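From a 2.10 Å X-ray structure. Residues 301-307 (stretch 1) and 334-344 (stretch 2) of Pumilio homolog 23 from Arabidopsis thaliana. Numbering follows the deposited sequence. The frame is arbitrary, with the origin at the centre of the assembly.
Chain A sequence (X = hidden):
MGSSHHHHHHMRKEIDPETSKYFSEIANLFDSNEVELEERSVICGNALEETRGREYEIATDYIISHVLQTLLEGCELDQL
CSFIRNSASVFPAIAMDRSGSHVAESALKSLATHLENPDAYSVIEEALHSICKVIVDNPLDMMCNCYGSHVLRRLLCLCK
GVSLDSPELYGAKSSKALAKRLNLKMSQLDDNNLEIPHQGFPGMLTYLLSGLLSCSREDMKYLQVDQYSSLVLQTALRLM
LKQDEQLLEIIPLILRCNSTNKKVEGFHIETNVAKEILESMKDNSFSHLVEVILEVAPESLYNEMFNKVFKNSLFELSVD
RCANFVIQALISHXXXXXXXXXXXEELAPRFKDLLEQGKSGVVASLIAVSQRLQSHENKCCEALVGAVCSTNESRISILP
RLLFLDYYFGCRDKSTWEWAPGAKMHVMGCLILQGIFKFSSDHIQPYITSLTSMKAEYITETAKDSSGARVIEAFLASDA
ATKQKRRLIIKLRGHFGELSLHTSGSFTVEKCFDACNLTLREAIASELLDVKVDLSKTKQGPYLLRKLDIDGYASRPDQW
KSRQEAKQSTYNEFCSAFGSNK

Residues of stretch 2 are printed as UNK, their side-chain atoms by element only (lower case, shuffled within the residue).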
# COMPACT_ATOMS: atom_id res chain seq x y z
N LEU A 301 -7.62 10.79 20.09
CA LEU A 301 -8.74 10.54 19.20
C LEU A 301 -8.89 9.04 18.94
O LEU A 301 -10.01 8.52 18.95
CB LEU A 301 -8.53 11.33 17.91
CG LEU A 301 -9.71 11.46 16.96
CD1 LEU A 301 -9.68 12.83 16.28
CD2 LEU A 301 -9.64 10.37 15.95
N TYR A 302 -7.77 8.33 18.73
CA TYR A 302 -7.83 6.88 18.55
C TYR A 302 -8.47 6.22 19.76
O TYR A 302 -9.33 5.34 19.62
CB TYR A 302 -6.43 6.29 18.31
CG TYR A 302 -6.44 4.76 18.25
CD1 TYR A 302 -6.43 4.01 19.43
CD2 TYR A 302 -6.49 4.08 17.03
CE1 TYR A 302 -6.48 2.61 19.40
CE2 TYR A 302 -6.53 2.69 16.99
CZ TYR A 302 -6.53 1.96 18.18
OH TYR A 302 -6.58 0.58 18.16
N ASN A 303 -8.03 6.59 20.97
CA ASN A 303 -8.54 5.92 22.17
C ASN A 303 -10.04 6.11 22.31
O ASN A 303 -10.75 5.19 22.73
CB ASN A 303 -7.81 6.43 23.42
CG ASN A 303 -6.35 5.98 23.47
OD1 ASN A 303 -5.94 5.10 22.72
ND2 ASN A 303 -5.57 6.58 24.36
N GLU A 304 -10.54 7.29 21.95
CA GLU A 304 -11.97 7.55 22.05
C GLU A 304 -12.76 6.72 21.05
O GLU A 304 -13.82 6.17 21.38
CB GLU A 304 -12.23 9.05 21.87
CG GLU A 304 -13.70 9.48 21.94
CD GLU A 304 -14.28 9.52 23.34
OE1 GLU A 304 -13.57 9.11 24.29
OE2 GLU A 304 -15.44 9.97 23.50
N MET A 305 -12.27 6.60 19.81
CA MET A 305 -12.93 5.74 18.83
C MET A 305 -12.92 4.28 19.29
O MET A 305 -13.94 3.58 19.20
CB MET A 305 -12.26 5.89 17.46
CG MET A 305 -12.48 7.28 16.85
SD MET A 305 -11.69 7.44 15.24
CE MET A 305 -12.81 6.44 14.25
N PHE A 306 -11.77 3.80 19.77
CA PHE A 306 -11.68 2.44 20.30
C PHE A 306 -12.75 2.18 21.36
O PHE A 306 -13.50 1.20 21.29
CB PHE A 306 -10.27 2.20 20.87
CG PHE A 306 -10.02 0.79 21.34
CD1 PHE A 306 -10.51 0.35 22.55
CD2 PHE A 306 -9.26 -0.08 20.57
CE1 PHE A 306 -10.28 -0.95 22.99
CE2 PHE A 306 -9.03 -1.38 20.98
CZ PHE A 306 -9.53 -1.81 22.20
N ASN A 307 -12.86 3.09 22.32
CA ASN A 307 -13.78 2.88 23.45
C ASN A 307 -15.24 3.06 23.05
O ASN A 307 -16.09 2.25 23.41
CB ASN A 307 -13.41 3.82 24.59
CG ASN A 307 -12.11 3.42 25.27
OD1 ASN A 307 -11.84 2.23 25.47
ND2 ASN A 307 -11.29 4.41 25.61
N UNK A 334 -3.41 0.09 17.64
CA UNK A 334 -3.65 0.08 19.08
C UNK A 334 -2.44 0.64 19.82
O UNK A 334 -1.30 0.53 19.37
c UNK A 334 -3.98 -1.33 19.56
N UNK A 335 -2.70 1.26 20.97
CA UNK A 335 -1.70 2.06 21.66
C UNK A 335 -1.09 1.40 22.89
O UNK A 335 0.09 1.63 23.17
n UNK A 335 -1.99 7.38 17.71
c UNK A 335 -2.12 6.16 18.21
n UNK A 335 -2.96 5.28 17.64
n UNK A 335 -1.41 5.82 19.29
c UNK A 335 -1.46 4.51 19.94
c UNK A 335 -2.29 3.42 22.07
c UNK A 335 -2.63 4.38 20.92
N UNK A 336 -1.84 0.58 23.63
CA UNK A 336 -1.35 0.11 24.92
C UNK A 336 -1.82 -1.32 25.17
O UNK A 336 -2.60 -1.90 24.41
o UNK A 336 -4.05 0.23 26.02
o UNK A 336 -3.75 2.36 26.39
c UNK A 336 -1.79 1.05 26.06
c UNK A 336 -3.30 1.22 26.15
N UNK A 337 -1.35 -1.87 26.29
CA UNK A 337 -1.60 -3.27 26.59
C UNK A 337 -3.03 -3.51 27.05
O UNK A 337 -3.54 -4.63 26.89
c UNK A 337 -0.59 -3.75 27.63
o UNK A 337 1.67 -4.08 29.38
c UNK A 337 1.90 -3.95 28.17
n UNK A 337 3.06 -4.28 27.62
c UNK A 337 0.84 -3.40 27.23
N UNK A 338 -3.70 -2.50 27.60
CA UNK A 338 -5.09 -2.69 27.97
C UNK A 338 -5.95 -2.92 26.73
O UNK A 338 -6.82 -3.80 26.71
o UNK A 338 -7.00 0.56 30.10
c UNK A 338 -5.62 -1.50 28.78
c UNK A 338 -7.71 -0.42 29.79
o UNK A 338 -8.96 -0.40 29.91
c UNK A 338 -7.06 -1.69 29.24
N UNK A 339 -5.70 -2.15 25.67
CA UNK A 339 -6.40 -2.37 24.41
C UNK A 339 -6.07 -3.74 23.84
O UNK A 339 -6.95 -4.44 23.34
n UNK A 339 -6.73 2.40 23.09
o UNK A 339 -5.02 1.12 22.37
c UNK A 339 -6.04 -1.25 23.42
c UNK A 339 -6.65 0.10 23.80
c UNK A 339 -6.07 1.25 23.03
N UNK A 340 -4.80 -4.14 23.90
CA UNK A 340 -4.43 -5.47 23.42
C UNK A 340 -5.24 -6.55 24.12
O UNK A 340 -5.71 -7.50 23.49
c UNK A 340 -2.62 -8.78 20.91
c UNK A 340 -2.94 -5.71 23.61
s UNK A 340 -2.50 -7.02 21.25
c UNK A 340 -2.49 -7.04 23.06
N UNK A 341 -5.44 -6.41 25.44
CA UNK A 341 -6.23 -7.39 26.17
C UNK A 341 -7.68 -7.40 25.74
O UNK A 341 -8.30 -8.46 25.61
N UNK A 342 -8.26 -6.22 25.50
CA UNK A 342 -9.65 -6.18 25.04
C UNK A 342 -9.76 -6.81 23.66
O UNK A 342 -10.68 -7.60 23.40
c UNK A 342 -10.44 -2.78 26.68
c UNK A 342 -10.40 -4.28 26.50
c UNK A 342 -10.17 -4.73 25.06
c UNK A 342 -11.44 -4.61 24.25
N UNK A 343 -8.81 -6.52 22.77
CA UNK A 343 -8.88 -7.11 21.44
C UNK A 343 -8.71 -8.62 21.50
O UNK A 343 -9.37 -9.36 20.77
c UNK A 343 -5.36 -4.64 19.86
s UNK A 343 -6.94 -4.31 19.07
c UNK A 343 -7.84 -6.47 20.53
c UNK A 343 -8.09 -4.97 20.27
N UNK A 344 -7.82 -9.11 22.37
CA UNK A 344 -7.61 -10.55 22.44
C UNK A 344 -8.85 -11.26 22.96
O UNK A 344 -9.24 -12.31 22.43
c UNK A 344 -5.73 -14.52 23.79
c UNK A 344 -5.23 -12.92 22.31
c UNK A 344 -6.39 -10.87 23.31
c UNK A 344 -5.99 -12.31 23.27
c UNK A 344 -7.18 -14.48 26.11
c UNK A 344 -7.05 -13.31 25.41
c UNK A 344 -6.31 -13.31 24.22
c UNK A 344 -5.86 -15.71 24.49
n UNK A 344 -5.07 -14.26 22.61
c UNK A 344 -6.59 -15.67 25.65

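Position 334 carries one carbon, its CB, pointing sideways and 3.5 Å from OH of Tyr302, whose OH also lies 3.1 Å from the CA of 334. A lone methyl is Ala334.

Position 335 has three carbons, a nitrogen, then a carbon bearing two more nitrogens, and these atoms reach Tyr302 and Asn303: Arg335. Its NH1 lies 3.6 Å from CG of Tyr302, and its CG is 3.8 Å from OD1 of Asn303, so the chain runs alongside the first helix.

At 336, two carbons, the second carrying two oxygens, make no contact with stretch 1. The carboxylate sits on the shorter of the acidic chains: Asp336, at the N-cap.

Three carbons at 337, the third with one oxygen and one nitrogen, reach nothing of stretch 1. An exposed amide on a chain this long is Gln337.

The three carbons at 338 end in two oxygens and make no contact with stretch 1. This is Glu338, also exposed.

Position 339 again has three carbons ending in one oxygen and one nitrogen, but here CB points toward stretch 1 and the nitrogen lies 2.8 Å from OD1 of Asn303. It is Gln339. Its NE2 donates to Asn303 OD1, while its OE1 accepts from Arg335 N at 2.7 Å and, weakly, from Asp336 N at 3.5 Å. Between backbone and amide, its CG sits 3.8 Å from the centroid of the Phe306 ring, over the face.

Position 340 is an unbranched run of two carbons, a sulfur and a carbon, its CA-to-CB bond pointing away from stretch 1 and no atom of it touching that stretch: Met340. Position 341 has no side-chain atoms, hence Gly341.

Four carbons at 342, forked at the first with one arm two carbons long, reach the Phe306 ring and make Ile342; its CG2 is 4.0 Å from CZ of Phe306.

The sequence carbon, carbon, sulfur, carbon returns at 343, now touching the Phe306 ring. In Met343, CG lies 3.8 Å from Phe306 CE2, near the ring plane, and SD is at the ring edge.

Fused five- and six-membered rings holding one nitrogen, beyond a single carbon, identify 344 as Trp344, out of reach of stretch 1.

The helices run at 26°, their axes 12.2 Å apart at closest, a gap that side chains span. Phe306 is packed by Gln339, Ile342 and Met343, all on the second helix. Gln339 is the centre of the polar part of the contact: its carbons cover an aromatic face while its amide joins Asn303 to the backbone at 335. Asp336 OD1 accepts from Gln339 N at 2.9 Å, so one residue is capped, packed and hydrogen-bonded across the contact.

Stretch 2 334-344: ARDQEQMGIMW
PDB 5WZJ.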